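Local atomic coordinates of uric acid degradation bifunctional protein PucL (Bacillus subtilis, PDB entry 6A4M), a protein that oxidises urate as a urate oxidase and, as a bifunctional enzyme, probably also decarboxylates a later intermediate of uric acid breakdown. Residues V8-T13 / V37-T42; T13-L18 / R32-V37; P113-P118 / V131-R136; N137-S142 / I162-L167. All coordinates share one frame; numbering follows the deposited sequence.

Contact 1: residues V8-T13 / V37-T42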
loop_
_atom_site.group_PDB
_atom_site.type_symbol
_atom_site.label_atom_id
_atom_site.label_comp_id
_atom_site.label_asym_id
_atom_site.label_seq_id
_atom_site.Cartn_x
_atom_site.Cartn_y
_atom_site.Cartn_z
ATOM N N VAL A 8 11.835 7.937 10.589
ATOM C CA VAL A 8 11.023 8.522 11.647
ATOM C C VAL A 8 9.848 7.583 11.904
ATOM O O VAL A 8 8.802 7.684 11.261
ATOM C CB VAL A 8 10.551 9.946 11.292
ATOM C CG1 VAL A 8 9.724 10.538 12.431
ATOM C CG2 VAL A 8 11.752 10.830 10.980
ATOM N N PHE A 9 10.052 6.652 12.833
ATOM C CA PHE A 9 9.003 5.728 13.267
ATOM C C PHE A 9 8.017 6.467 14.156
ATOM O O PHE A 9 8.423 7.226 15.044
ATOM C CB PHE A 9 9.583 4.551 14.065
ATOM C CG PHE A 9 10.263 3.508 13.220
ATOM C CD1 PHE A 9 11.546 3.721 12.719
ATOM C CD2 PHE A 9 9.633 2.295 12.947
ATOM C CE1 PHE A 9 12.181 2.751 11.952
ATOM C CE2 PHE A 9 10.267 1.321 12.184
ATOM C CZ PHE A 9 11.544 1.550 11.687
ATOM N N ALA A 10 6.730 6.236 13.918
ATOM C CA ALA A 10 5.672 6.794 14.748
ATOM C C ALA A 10 4.539 5.784 14.864
ATOM O O ALA A 10 4.000 5.345 13.849
ATOM C CB ALA A 10 5.174 8.100 14.148
ATOM N N TYR A 11 4.201 5.408 16.096
ATOM C CA TYR A 11 3.082 4.508 16.377
ATOM C C TYR A 11 1.972 5.283 17.080
ATOM O O TYR A 11 2.236 5.996 18.044
ATOM C CB TYR A 11 3.535 3.344 17.263
ATOM C CG TYR A 11 4.664 2.534 16.667
ATOM C CD1 TYR A 11 4.410 1.545 15.719
ATOM C CD2 TYR A 11 5.987 2.759 17.045
ATOM C CE1 TYR A 11 5.442 0.803 15.160
ATOM C CE2 TYR A 11 7.025 2.020 16.497
ATOM C CZ TYR A 11 6.747 1.042 15.554
ATOM O OH TYR A 11 7.768 0.308 14.997
ATOM N N ARG A 12 0.738 5.138 16.600
ATOM C CA ARG A 12 -0.426 5.802 17.187
ATOM C C ARG A 12 -1.450 4.758 17.616
ATOM O O ARG A 12 -1.905 3.963 16.790
ATOM C CB ARG A 12 -1.034 6.764 16.158
ATOM C CG ARG A 12 -2.385 7.393 16.501
ATOM C CD ARG A 12 -2.319 8.379 17.650
ATOM N NE ARG A 12 -3.664 8.688 18.138
ATOM C CZ ARG A 12 -4.510 9.579 17.607
ATOM N NH1 ARG A 12 -4.187 10.309 16.538
ATOM N NH2 ARG A 12 -5.706 9.744 18.163
ATOM N N THR A 13 -1.802 4.756 18.903
ATOM C CA THR A 13 -2.935 3.970 19.391
ATOM C C THR A 13 -4.232 4.771 19.251
ATOM O O THR A 13 -4.229 6.001 19.333
ATOM C CB THR A 13 -2.761 3.534 20.862
ATOM O OG1 THR A 13 -2.430 4.668 21.675
ATOM C CG2 THR A 13 -1.667 2.479 20.985
ATOM N N VAL A 37 -1.698 1.732 14.927
ATOM C CA VAL A 37 -1.227 2.101 13.602
ATOM C C VAL A 37 0.251 2.456 13.732
ATOM O O VAL A 37 0.648 3.148 14.672
ATOM C CB VAL A 37 -2.027 3.303 13.052
ATOM C CG1 VAL A 37 -1.424 3.835 11.753
ATOM C CG2 VAL A 37 -3.485 2.908 12.842
ATOM N N GLY A 38 1.056 1.967 12.795
ATOM C CA GLY A 38 2.475 2.277 12.741
ATOM C C GLY A 38 2.805 2.823 11.371
ATOM O O GLY A 38 2.297 2.325 10.365
ATOM N N VAL A 39 3.652 3.848 11.334
ATOM C CA VAL A 39 4.103 4.432 10.082
ATOM C C VAL A 39 5.576 4.821 10.176
ATOM O O VAL A 39 6.072 5.199 11.241
ATOM C CB VAL A 39 3.234 5.642 9.661
ATOM C CG1 VAL A 39 3.432 6.831 10.599
ATOM C CG2 VAL A 39 3.519 6.039 8.216
ATOM N N ASP A 40 6.258 4.722 9.039
ATOM C CA ASP A 40 7.665 5.041 8.923
ATOM C C ASP A 40 7.804 6.219 7.967
ATOM O O ASP A 40 7.686 6.057 6.747
ATOM C CB ASP A 40 8.413 3.822 8.406
ATOM C CG ASP A 40 9.853 3.850 8.770
ATOM O OD1 ASP A 40 10.593 4.703 8.238
ATOM O OD2 ASP A 40 10.240 3.023 9.611
ATOM N N VAL A 41 8.031 7.405 8.530
ATOM C CA VAL A 41 8.050 8.633 7.748
ATOM C C VAL A 41 9.466 8.962 7.291
ATOM O O VAL A 41 10.416 8.881 8.076
ATOM C CB VAL A 41 7.459 9.827 8.527
ATOM C CG1 VAL A 41 7.491 11.098 7.674
ATOM C CG2 VAL A 41 6.036 9.510 8.972
ATOM N N THR A 42 9.583 9.299 6.008
ATOM C CA THR A 42 10.752 9.966 5.452
ATOM C C THR A 42 10.295 11.374 5.052
ATOM O O THR A 42 9.256 11.526 4.398
ATOM C CB THR A 42 11.292 9.220 4.216
ATOM O OG1 THR A 42 11.496 7.839 4.539
ATOM C CG2 THR A 42 12.608 9.830 3.734
#
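Tyr11 and Gly38 face each other as a non-hydrogen-bonded pair, and the tyrosine exploits the absence of a side chain opposite. Its CB lies 3.9 Å from Val37 O. Chi1 (-58°) sets CG beside the backbone N, and the ring approaches Gly38 obliquely: CD1 lies 3.6 Å from Gly38 CA, and CE1, 4.1 Å from that same CA, also packs on Phe114 CZ of strand 104-121. On the same face the Asp40 carboxylate lies over the Phe9 ring, its CG 4.0 Å above the plane near the centre, though one oxygen is modelled too near the ring for its exact placement to be trusted. An alanine at Asp40 would take away the carboxylate and probably leave that face of the Phe9 ring without this neighbour. The reverse face is largely apolar, with Val8 CB 4.1 Å from Val41 CB and Ala10 CB 4.2 Å from Val39 CG1; Arg12 is the exception, its NH1 bonding Leu76 O. Six backbone hydrogen bonds, two in each of Val8-Val41, Ala10-Val39 and Arg12-Val37, fix the register. Val8, Ala10 and Val41 touch helix 64-78. Such an antiparallel sheet backed by helices is characteristic of the tunnelling fold (T-fold) of uricases.

Contact 2: residues T13-L18 / R32-V37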
loop_
_atom_site.group_PDB
_atom_site.type_symbol
_atom_site.label_atom_id
_atom_site.label_comp_id
_atom_site.label_asym_id
_atom_site.label_seq_id
_atom_site.Cartn_x
_atom_site.Cartn_y
_atom_site.Cartn_z
ATOM N N THR A 13 -1.802 4.756 18.903
ATOM C CA THR A 13 -2.935 3.970 19.391
ATOM C C THR A 13 -4.232 4.771 19.251
ATOM O O THR A 13 -4.229 6.001 19.333
ATOM C CB THR A 13 -2.761 3.534 20.862
ATOM O OG1 THR A 13 -2.430 4.668 21.675
ATOM C CG2 THR A 13 -1.667 2.479 20.985
ATOM N N TYR A 14 -5.330 4.052 19.031
ATOM C CA TYR A 14 -6.686 4.618 18.945
ATOM C C TYR A 14 -6.829 5.827 18.020
ATOM O O TYR A 14 -7.375 6.864 18.404
ATOM C CB TYR A 14 -7.216 4.913 20.353
ATOM C CG TYR A 14 -7.223 3.672 21.204
ATOM C CD1 TYR A 14 -8.141 2.654 20.959
ATOM C CD2 TYR A 14 -6.287 3.489 22.224
ATOM C CE1 TYR A 14 -8.143 1.495 21.718
ATOM C CE2 TYR A 14 -6.282 2.334 22.990
ATOM C CZ TYR A 14 -7.212 1.339 22.732
ATOM O OH TYR A 14 -7.219 0.184 23.481
ATOM N N LEU A 15 -6.332 5.674 16.796
ATOM C CA LEU A 15 -6.615 6.616 15.711
ATOM C C LEU A 15 -8.090 6.453 15.324
ATOM O O LEU A 15 -8.686 5.397 15.568
ATOM C CB LEU A 15 -5.696 6.337 14.513
ATOM C CG LEU A 15 -5.682 7.307 13.325
ATOM C CD1 LEU A 15 -4.881 8.555 13.660
ATOM C CD2 LEU A 15 -5.113 6.638 12.086
ATOM N N LYS A 16 -8.679 7.498 14.745
ATOM C CA LYS A 16 -10.085 7.451 14.340
ATOM C C LYS A 16 -10.317 6.276 13.380
ATOM O O LYS A 16 -9.593 6.157 12.393
ATOM C CB LYS A 16 -10.511 8.759 13.673
ATOM C CG LYS A 16 -12.019 8.923 13.564
ATOM C CD LYS A 16 -12.402 9.996 12.558
ATOM C CE LYS A 16 -13.911 10.204 12.527
ATOM N NZ LYS A 16 -14.389 10.693 11.202
ATOM N N PRO A 17 -11.298 5.393 13.677
ATOM C CA PRO A 17 -11.537 4.245 12.789
ATOM C C PRO A 17 -11.966 4.633 11.373
ATOM O O PRO A 17 -12.724 5.585 11.206
ATOM C CB PRO A 17 -12.675 3.480 13.484
ATOM C CG PRO A 17 -12.647 3.923 14.901
ATOM C CD PRO A 17 -12.139 5.331 14.891
ATOM N N LEU A 18 -11.474 3.904 10.374
ATOM C CA LEU A 18 -11.949 4.050 8.996
ATOM C C LEU A 18 -13.220 3.216 8.845
ATOM O O LEU A 18 -13.164 1.980 8.872
ATOM C CB LEU A 18 -10.878 3.598 7.993
ATOM C CG LEU A 18 -11.214 3.603 6.495
ATOM C CD1 LEU A 18 -11.713 4.958 6.025
ATOM C CD2 LEU A 18 -9.992 3.183 5.693
ATOM N N ARG A 32 -11.245 -0.194 8.785
ATOM C CA ARG A 32 -10.133 -0.437 9.706
ATOM C C ARG A 32 -10.497 0.119 11.079
ATOM O O ARG A 32 -10.886 1.287 11.190
ATOM C CB ARG A 32 -8.858 0.266 9.221
ATOM C CG ARG A 32 -8.321 -0.178 7.868
ATOM C CD ARG A 32 -7.256 0.790 7.362
ATOM N NE ARG A 32 -6.889 0.553 5.963
ATOM C CZ ARG A 32 -6.271 1.428 5.161
ATOM N NH1 ARG A 32 -5.927 2.645 5.585
ATOM N NH2 ARG A 32 -5.997 1.083 3.906
ATOM N N ASP A 33 -10.366 -0.703 12.120
ATOM C CA ASP A 33 -10.560 -0.233 13.497
ATOM C C ASP A 33 -9.504 0.799 13.921
ATOM O O ASP A 33 -9.794 1.659 14.751
ATOM C CB ASP A 33 -10.580 -1.412 14.485
ATOM C CG ASP A 33 -11.872 -2.236 14.410
ATOM O OD1 ASP A 33 -12.873 -1.778 13.809
ATOM O OD2 ASP A 33 -11.891 -3.354 14.972
ATOM N N ASN A 34 -8.300 0.714 13.346
ATOM C CA ASN A 34 -7.186 1.630 13.632
ATOM C C ASN A 34 -6.827 1.689 15.129
ATOM O O ASN A 34 -6.427 2.735 15.646
ATOM C CB ASN A 34 -7.474 3.042 13.067
ATOM C CG ASN A 34 -7.284 3.142 11.557
ATOM O OD1 ASN A 34 -6.641 2.297 10.925
ATOM N ND2 ASN A 34 -7.824 4.213 10.973
ATOM N N THR A 35 -6.953 0.550 15.811
ATOM C CA THR A 35 -6.645 0.446 17.242
ATOM C C THR A 35 -5.164 0.694 17.509
ATOM O O THR A 35 -4.806 1.320 18.502
ATOM C CB THR A 35 -7.025 -0.940 17.794
ATOM O OG1 THR A 35 -8.395 -1.211 17.492
ATOM C CG2 THR A 35 -6.817 -1.014 19.300
ATOM N N VAL A 36 -4.312 0.174 16.631
ATOM C CA VAL A 36 -2.891 0.502 16.628
ATOM C C VAL A 36 -2.418 0.646 15.177
ATOM O O VAL A 36 -2.730 -0.180 14.319
ATOM C CB VAL A 36 -2.047 -0.524 17.426
ATOM C CG1 VAL A 36 -2.257 -1.948 16.924
ATOM C CG2 VAL A 36 -0.571 -0.148 17.408
ATOM N N VAL A 37 -1.698 1.732 14.927
ATOM C CA VAL A 37 -1.227 2.101 13.602
ATOM C C VAL A 37 0.251 2.456 13.732
ATOM O O VAL A 37 0.648 3.148 14.672
ATOM C CB VAL A 37 -2.027 3.303 13.052
ATOM C CG1 VAL A 37 -1.424 3.835 11.753
ATOM C CG2 VAL A 37 -3.485 2.908 12.842
#
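Thr13 comes first, its CA making a CH...O contact with Thr35 O just before the regular strand pairing gives out. The same carbonyl takes Tyr14 N at 2.8 Å, the donor standing well above the carbonyl plane. The two side chains run alongside each other, Tyr14 CE1 3.7 Å from Thr35 CG2. Leu15 N gives only a weak bond to Asn34 O, but Leu15 CD2 packs 3.8 Å from Asn34 ND2 and 4.1 Å from Val37 CG2. Asn34 CG is anti to the carbonyl carbon (chi1 -77°), which starts the side chain toward Lys16 O. There ND2 bonds at 3.0 Å, nearly straight (171°), with Lys16 O in the amide plane of Asn34 though the donor is tilted from the carbonyl plane. Asn34 ND2 also bonds Thr82 O, so an alanine at Asn34 would probably leave both carbonyls without this donor and the loop less firmly tied. Pro17 CB rests 3.6 Å from Asp33 O. Leu18 exchanges two backbone bonds with Arg32, and Leu18 CD2 sits over one face of the Arg32 guanidinium, whose nitrogens reach Glu222 and Tyr218. Backbone N-H and C=O groups, with one amide side chain, thus hold these irregular chains together, while the charge of Arg32 is paired outside them.

Contact 3: residues P113-P118 / V131-R136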
loop_
_atom_site.group_PDB
_atom_site.type_symbol
_atom_site.label_atom_id
_atom_site.label_comp_id
_atom_site.label_asym_id
_atom_site.label_seq_id
_atom_site.Cartn_x
_atom_site.Cartn_y
_atom_site.Cartn_z
ATOM N N PRO A 113 2.203 -2.772 9.173
ATOM C CA PRO A 113 0.876 -3.375 9.310
ATOM C C PRO A 113 0.718 -4.180 10.596
ATOM O O PRO A 113 1.619 -4.935 10.965
ATOM C CB PRO A 113 0.755 -4.290 8.080
ATOM C CG PRO A 113 2.109 -4.363 7.464
ATOM C CD PRO A 113 3.072 -3.565 8.286
ATOM N N PHE A 114 -0.414 -3.991 11.270
ATOM C CA PHE A 114 -0.764 -4.760 12.457
ATOM C C PHE A 114 -2.009 -5.591 12.173
ATOM O O PHE A 114 -2.985 -5.075 11.633
ATOM C CB PHE A 114 -0.974 -3.833 13.652
ATOM C CG PHE A 114 0.302 -3.233 14.169
ATOM C CD1 PHE A 114 1.137 -3.963 15.006
ATOM C CD2 PHE A 114 0.681 -1.945 13.804
ATOM C CE1 PHE A 114 2.323 -3.418 15.477
ATOM C CE2 PHE A 114 1.865 -1.396 14.274
ATOM C CZ PHE A 114 2.687 -2.133 15.112
ATOM N N GLU A 115 -1.957 -6.874 12.536
ATOM C CA GLU A 115 -3.012 -7.844 12.220
ATOM C C GLU A 115 -3.566 -8.447 13.510
ATOM O O GLU A 115 -2.823 -9.080 14.265
ATOM C CB GLU A 115 -2.451 -8.964 11.339
ATOM C CG GLU A 115 -1.902 -8.509 9.989
ATOM C CD GLU A 115 -1.216 -9.628 9.206
ATOM O OE1 GLU A 115 -0.862 -10.673 9.796
ATOM O OE2 GLU A 115 -1.018 -9.463 7.985
ATOM N N ALA A 116 -4.862 -8.254 13.756
ATOM C CA ALA A 116 -5.505 -8.738 14.986
ATOM C C ALA A 116 -5.435 -10.263 15.104
ATOM O O ALA A 116 -5.626 -10.976 14.117
ATOM C CB ALA A 116 -6.953 -8.272 15.053
ATOM N N MET A 117 -5.161 -10.741 16.317
ATOM C CA MET A 117 -4.949 -12.163 16.589
ATOM C C MET A 117 -6.180 -12.792 17.247
ATOM O O MET A 117 -7.047 -12.071 17.745
ATOM C CB MET A 117 -3.722 -12.336 17.488
ATOM C CG MET A 117 -2.411 -11.928 16.829
ATOM S SD MET A 117 -1.944 -12.979 15.438
ATOM C CE MET A 117 -1.416 -14.457 16.296
ATOM N N PRO A 118 -6.272 -14.142 17.232
ATOM C CA PRO A 118 -7.422 -14.795 17.872
ATOM C C PRO A 118 -7.475 -14.631 19.397
ATOM O O PRO A 118 -6.442 -14.425 20.044
ATOM C CB PRO A 118 -7.267 -16.277 17.476
ATOM C CG PRO A 118 -5.872 -16.427 16.980
ATOM C CD PRO A 118 -5.485 -15.093 16.423
ATOM N N VAL A 131 -4.723 -7.772 21.129
ATOM C CA VAL A 131 -3.473 -8.423 20.704
ATOM C C VAL A 131 -3.328 -8.385 19.181
ATOM O O VAL A 131 -4.217 -8.843 18.460
ATOM C CB VAL A 131 -3.399 -9.890 21.196
ATOM C CG1 VAL A 131 -2.039 -10.504 20.874
ATOM C CG2 VAL A 131 -3.677 -9.965 22.694
ATOM N N PHE A 132 -2.199 -7.856 18.706
ATOM C CA PHE A 132 -1.928 -7.710 17.275
ATOM C C PHE A 132 -0.549 -8.254 16.910
ATOM O O PHE A 132 0.422 -8.018 17.623
ATOM C CB PHE A 132 -1.992 -6.236 16.870
ATOM C CG PHE A 132 -3.345 -5.611 17.052
ATOM C CD1 PHE A 132 -3.708 -5.058 18.274
ATOM C CD2 PHE A 132 -4.253 -5.560 16.001
ATOM C CE1 PHE A 132 -4.954 -4.478 18.450
ATOM C CE2 PHE A 132 -5.504 -4.976 16.170
ATOM C CZ PHE A 132 -5.854 -4.436 17.398
ATOM N N ARG A 133 -0.474 -8.981 15.798
ATOM C CA ARG A 133 0.809 -9.325 15.180
ATOM C C ARG A 133 1.346 -8.098 14.440
ATOM O O ARG A 133 0.580 -7.389 13.793
ATOM C CB ARG A 133 0.663 -10.502 14.199
ATOM C CG ARG A 133 1.886 -10.742 13.310
ATOM C CD ARG A 133 1.898 -12.130 12.683
ATOM N NE ARG A 133 0.667 -12.380 11.932
ATOM C CZ ARG A 133 -0.236 -13.340 12.170
ATOM N NH1 ARG A 133 -0.092 -14.241 13.141
ATOM N NH2 ARG A 133 -1.310 -13.407 11.394
ATOM N N ARG A 134 2.654 -7.862 14.548
ATOM C CA ARG A 134 3.363 -6.926 13.666
ATOM C C ARG A 134 3.758 -7.728 12.420
ATOM O O ARG A 134 4.530 -8.687 12.510
ATOM C CB ARG A 134 4.551 -6.255 14.400
ATOM C CG ARG A 134 5.891 -6.091 13.671
ATOM C CD ARG A 134 5.835 -5.289 12.381
ATOM N NE ARG A 134 7.086 -4.559 12.141
ATOM C CZ ARG A 134 7.571 -4.209 10.945
ATOM N NH1 ARG A 134 6.947 -4.524 9.802
ATOM N NH2 ARG A 134 8.717 -3.537 10.887
ATOM N N SER A 135 3.198 -7.347 11.273
ATOM C CA SER A 135 3.363 -8.106 10.029
ATOM C C SER A 135 4.578 -7.643 9.234
ATOM O O SER A 135 4.858 -6.448 9.156
ATOM C CB SER A 135 2.112 -7.995 9.154
ATOM O OG SER A 135 2.238 -8.797 7.987
ATOM N N ARG A 136 5.288 -8.609 8.655
ATOM C CA ARG A 136 6.419 -8.364 7.762
ATOM C C ARG A 136 6.125 -8.806 6.318
ATOM O O ARG A 136 7.033 -8.828 5.487
ATOM C CB ARG A 136 7.659 -9.084 8.308
ATOM C CG ARG A 136 8.230 -8.459 9.579
ATOM C CD ARG A 136 8.627 -9.517 10.601
ATOM N NE ARG A 136 7.473 -9.954 11.389
ATOM C CZ ARG A 136 7.318 -11.148 11.972
ATOM N NH1 ARG A 136 8.228 -12.120 11.880
ATOM N NH2 ARG A 136 6.204 -11.377 12.662
#
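Strand 131-134 comes back beside strand 104-121 after the hairpin with strand 124-128, as part of the large antiparallel sheet, with Phe114 opposite Arg134, Glu115 opposite Arg133 and Ala116 opposite Phe132. Glu115 and Arg133 form the hydrogen-bonded pair: Glu115 N meets Arg133 O at 2.9 Å, and Arg133 N returns a bond to Glu115 O. Further bonds run from Met117 N to Val131 O and from Ser135 N to Pro113 O. The side chains of the central pair add a salt bridge. Glu115 OE1 alone accepts both Arg133 NE, at 3.1 Å, and Arg133 NH2, at 3.2 Å, and it lies in the guanidinium plane while the carboxylate stands almost perpendicular to that plane (87°). The Arg133 chain bends at chi3 (56°), which puts NE on the side of the glutamate. Over one guanidinium face lies the thioether of Met117, SD 3.7 Å from Arg133 CZ, the two side chains crossing at about a right angle. The other face of the strand pair carries Phe114, Ala116 and Phe132, with Phe114 CB 4.1 Å from Phe132 CB and Ala116 CB 3.8 Å from Phe132 CE2. Arg134 stands at its end, CB 3.8 Å from Phe114 CE1. Strand 104-121 also pairs with strand 124-128, Met117 bonding Ser128 through the backbone and Ala116 touching Thr127, while Phe114 and Phe132 both pack on Val36 of strand 36-45.

Contact 4: residues N137-S142 / I162-L167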
loop_
_atom_site.group_PDB
_atom_site.type_symbol
_atom_site.label_atom_id
_atom_site.label_comp_id
_atom_site.label_asym_id
_atom_site.label_seq_id
_atom_site.Cartn_x
_atom_site.Cartn_y
_atom_site.Cartn_z
ATOM N N ASN A 137 4.863 -9.136 6.019
ATOM C CA ASN A 137 4.418 -9.440 4.645
ATOM C C ASN A 137 4.160 -8.124 3.882
ATOM O O ASN A 137 4.774 -7.110 4.202
ATOM C CB ASN A 137 3.188 -10.373 4.673
ATOM C CG ASN A 137 3.501 -11.738 5.257
ATOM O OD1 ASN A 137 4.599 -12.265 5.072
ATOM N ND2 ASN A 137 2.531 -12.328 5.954
ATOM N N GLU A 138 3.298 -8.126 2.864
ATOM C CA GLU A 138 3.003 -6.899 2.111
ATOM C C GLU A 138 2.561 -5.738 3.008
ATOM O O GLU A 138 1.996 -5.945 4.083
ATOM C CB GLU A 138 1.972 -7.144 0.990
ATOM C CG GLU A 138 0.537 -7.441 1.427
ATOM C CD GLU A 138 0.243 -8.909 1.666
ATOM O OE1 GLU A 138 1.179 -9.691 1.919
ATOM O OE2 GLU A 138 -0.946 -9.278 1.606
ATOM N N ARG A 139 2.830 -4.523 2.546
ATOM C CA ARG A 139 2.609 -3.309 3.335
ATOM C C ARG A 139 2.319 -2.139 2.414
ATOM O O ARG A 139 2.934 -2.014 1.352
ATOM C CB ARG A 139 3.838 -3.001 4.198
ATOM C CG ARG A 139 5.144 -2.932 3.414
ATOM C CD ARG A 139 6.370 -3.107 4.293
ATOM N NE ARG A 139 7.541 -3.459 3.487
ATOM C CZ ARG A 139 7.887 -4.694 3.108
ATOM N NH1 ARG A 139 7.168 -5.767 3.455
ATOM N NH2 ARG A 139 8.982 -4.861 2.365
ATOM N N SER A 140 1.383 -1.283 2.815
ATOM C CA SER A 140 1.058 -0.107 2.021
ATOM C C SER A 140 2.129 0.964 2.204
ATOM O O SER A 140 2.818 1.004 3.229
ATOM C CB SER A 140 -0.334 0.441 2.359
ATOM O OG SER A 140 -0.402 0.928 3.684
ATOM N N ARG A 141 2.285 1.801 1.183
ATOM C CA ARG A 141 3.154 2.971 1.246
ATOM C C ARG A 141 2.479 4.106 0.494
ATOM O O ARG A 141 1.823 3.869 -0.523
ATOM C CB ARG A 141 4.530 2.677 0.637
ATOM C CG ARG A 141 5.565 3.774 0.872
ATOM C CD ARG A 141 6.922 3.426 0.274
ATOM N NE ARG A 141 6.959 3.698 -1.167
ATOM C CZ ARG A 141 7.835 4.484 -1.807
ATOM N NH1 ARG A 141 8.833 5.101 -1.178
ATOM N NH2 ARG A 141 7.718 4.647 -3.123
ATOM N N SER A 142 2.641 5.328 0.999
ATOM C CA SER A 142 2.110 6.527 0.349
ATOM C C SER A 142 3.205 7.574 0.189
ATOM O O SER A 142 4.006 7.790 1.100
ATOM C CB SER A 142 0.946 7.102 1.154
ATOM O OG SER A 142 -0.132 6.184 1.195
ATOM N N ILE A 162 0.806 -0.688 -2.720
ATOM C CA ILE A 162 1.050 -1.897 -1.917
ATOM C C ILE A 162 2.345 -2.541 -2.398
ATOM O O ILE A 162 2.521 -2.772 -3.592
ATOM C CB ILE A 162 -0.127 -2.904 -1.894
ATOM C CG1 ILE A 162 0.185 -4.026 -0.897
ATOM C CG2 ILE A 162 -0.440 -3.492 -3.266
ATOM C CD1 ILE A 162 -1.020 -4.816 -0.468
ATOM N N MET A 163 3.242 -2.808 -1.452
ATOM C CA MET A 163 4.589 -3.278 -1.746
ATOM C C MET A 163 4.792 -4.711 -1.302
ATOM O O MET A 163 4.130 -5.181 -0.384
ATOM C CB MET A 163 5.612 -2.441 -0.993
ATOM C CG MET A 163 5.487 -0.942 -1.164
ATOM S SD MET A 163 7.015 -0.131 -0.661
ATOM C CE MET A 163 7.278 -0.780 0.989
ATOM N N ASP A 164 5.748 -5.373 -1.947
ATOM C CA ASP A 164 6.269 -6.671 -1.514
ATOM C C ASP A 164 5.167 -7.736 -1.349
ATOM O O ASP A 164 5.113 -8.459 -0.345
ATOM C CB ASP A 164 7.115 -6.491 -0.236
ATOM C CG ASP A 164 8.180 -7.585 -0.057
ATOM O OD1 ASP A 164 8.557 -7.850 1.109
ATOM O OD2 ASP A 164 8.654 -8.175 -1.059
ATOM N N LEU A 165 4.302 -7.814 -2.360
ATOM C CA LEU A 165 3.235 -8.810 -2.427
ATOM C C LEU A 165 3.770 -10.027 -3.178
ATOM O O LEU A 165 3.947 -9.981 -4.396
ATOM C CB LEU A 165 2.008 -8.226 -3.132
ATOM C CG LEU A 165 0.747 -9.080 -3.246
ATOM C CD1 LEU A 165 0.279 -9.578 -1.887
ATOM C CD2 LEU A 165 -0.346 -8.271 -3.929
ATOM N N GLN A 166 4.041 -11.102 -2.438
ATOM C CA GLN A 166 4.710 -12.288 -2.976
ATOM C C GLN A 166 3.711 -13.432 -3.143
ATOM O O GLN A 166 3.287 -14.031 -2.155
ATOM C CB GLN A 166 5.855 -12.701 -2.051
ATOM C CG GLN A 166 6.860 -11.584 -1.781
ATOM C CD GLN A 166 8.083 -12.044 -1.004
ATOM O OE1 GLN A 166 8.246 -13.227 -0.716
ATOM N NE2 GLN A 166 8.950 -11.102 -0.664
ATOM N N LEU A 167 3.348 -13.726 -4.396
ATOM C CA LEU A 167 2.282 -14.682 -4.713
ATOM C C LEU A 167 2.765 -15.807 -5.619
ATOM O O LEU A 167 3.315 -15.545 -6.686
ATOM C CB LEU A 167 1.128 -13.961 -5.409
ATOM C CG LEU A 167 0.444 -12.845 -4.620
ATOM C CD1 LEU A 167 -0.607 -12.172 -5.491
ATOM C CD2 LEU A 167 -0.174 -13.383 -3.339
#
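Arg139 reaches Asp164 because its CG lies between the backbone N and the carbonyl carbon (chi1 53°) and the chain then runs extended as far as NE, while CG of Asp164 is anti to its own backbone N. The resulting salt bridge is modest: Arg139 NH2 lies 3.3 Å from Asp164 OD1, which it meets from above the carboxylate plane, 45° out of it, and the guanidinium and carboxylate planes are 75° apart. Arg139 NH1 adds a weak bond to the same oxygen and another to Asn137 O. The second carboxylate oxygen, Asp164 OD2, accepts Gln166 NE2 at 3.0 Å, which ties the aspartate down from its own strand. Met163 lies between two arginines, with CE 3.7 Å from Arg139 NE and SD 3.7 Å from Arg141 CD. The backbones of Arg139 and Met163 form a hydrogen-bonded pair, the shorter bond joining Met163 N to Arg139 O at 2.9 Å. Just before the strand, Glu138 lies alongside Ile162, both pointing the same way. Its CG, also set between backbone N and carbonyl carbon, meets Ile162 CD1 at 3.6 Å, and the bend at chi2 carries CD to 3.6 Å from Leu165 CD1. Glu138 OE2 is salt-bridged to Arg225, and Arg141 NE is paired with Glu161. This hairpin of strands 139-148 and 153-169 lies within the large antiparallel sheet. Ser140 bonds through its backbone to Asp111 of strand 104-121, Ile162 to Ile200 of strand 194-204, and helix 221-233 meets Ser140, Ile162 and Leu165.

From the N terminus, contact 1 pairs strand 3-13 with strand 36-45 and so closes the loop between them. Contact 2 is nested inside that loop, continuing the same two chains beyond the regular strand pairing and sharing Thr13 and Val37 with contact 1. Contact 3 opens later, closing the excursion through strand 124-128, and contact 4 then closes the hairpin of strands 139-148 and 153-169. Contacts 1, 3 and 4 follow in series, and none cross. Contact 3 joins them: Phe114 of strand 104-121 touches Gly38 of contact 1, Phe132 of strand 131-134 packs on Thr35 of contact 2, and Pro113 meets Glu138 and Arg139 of contact 4.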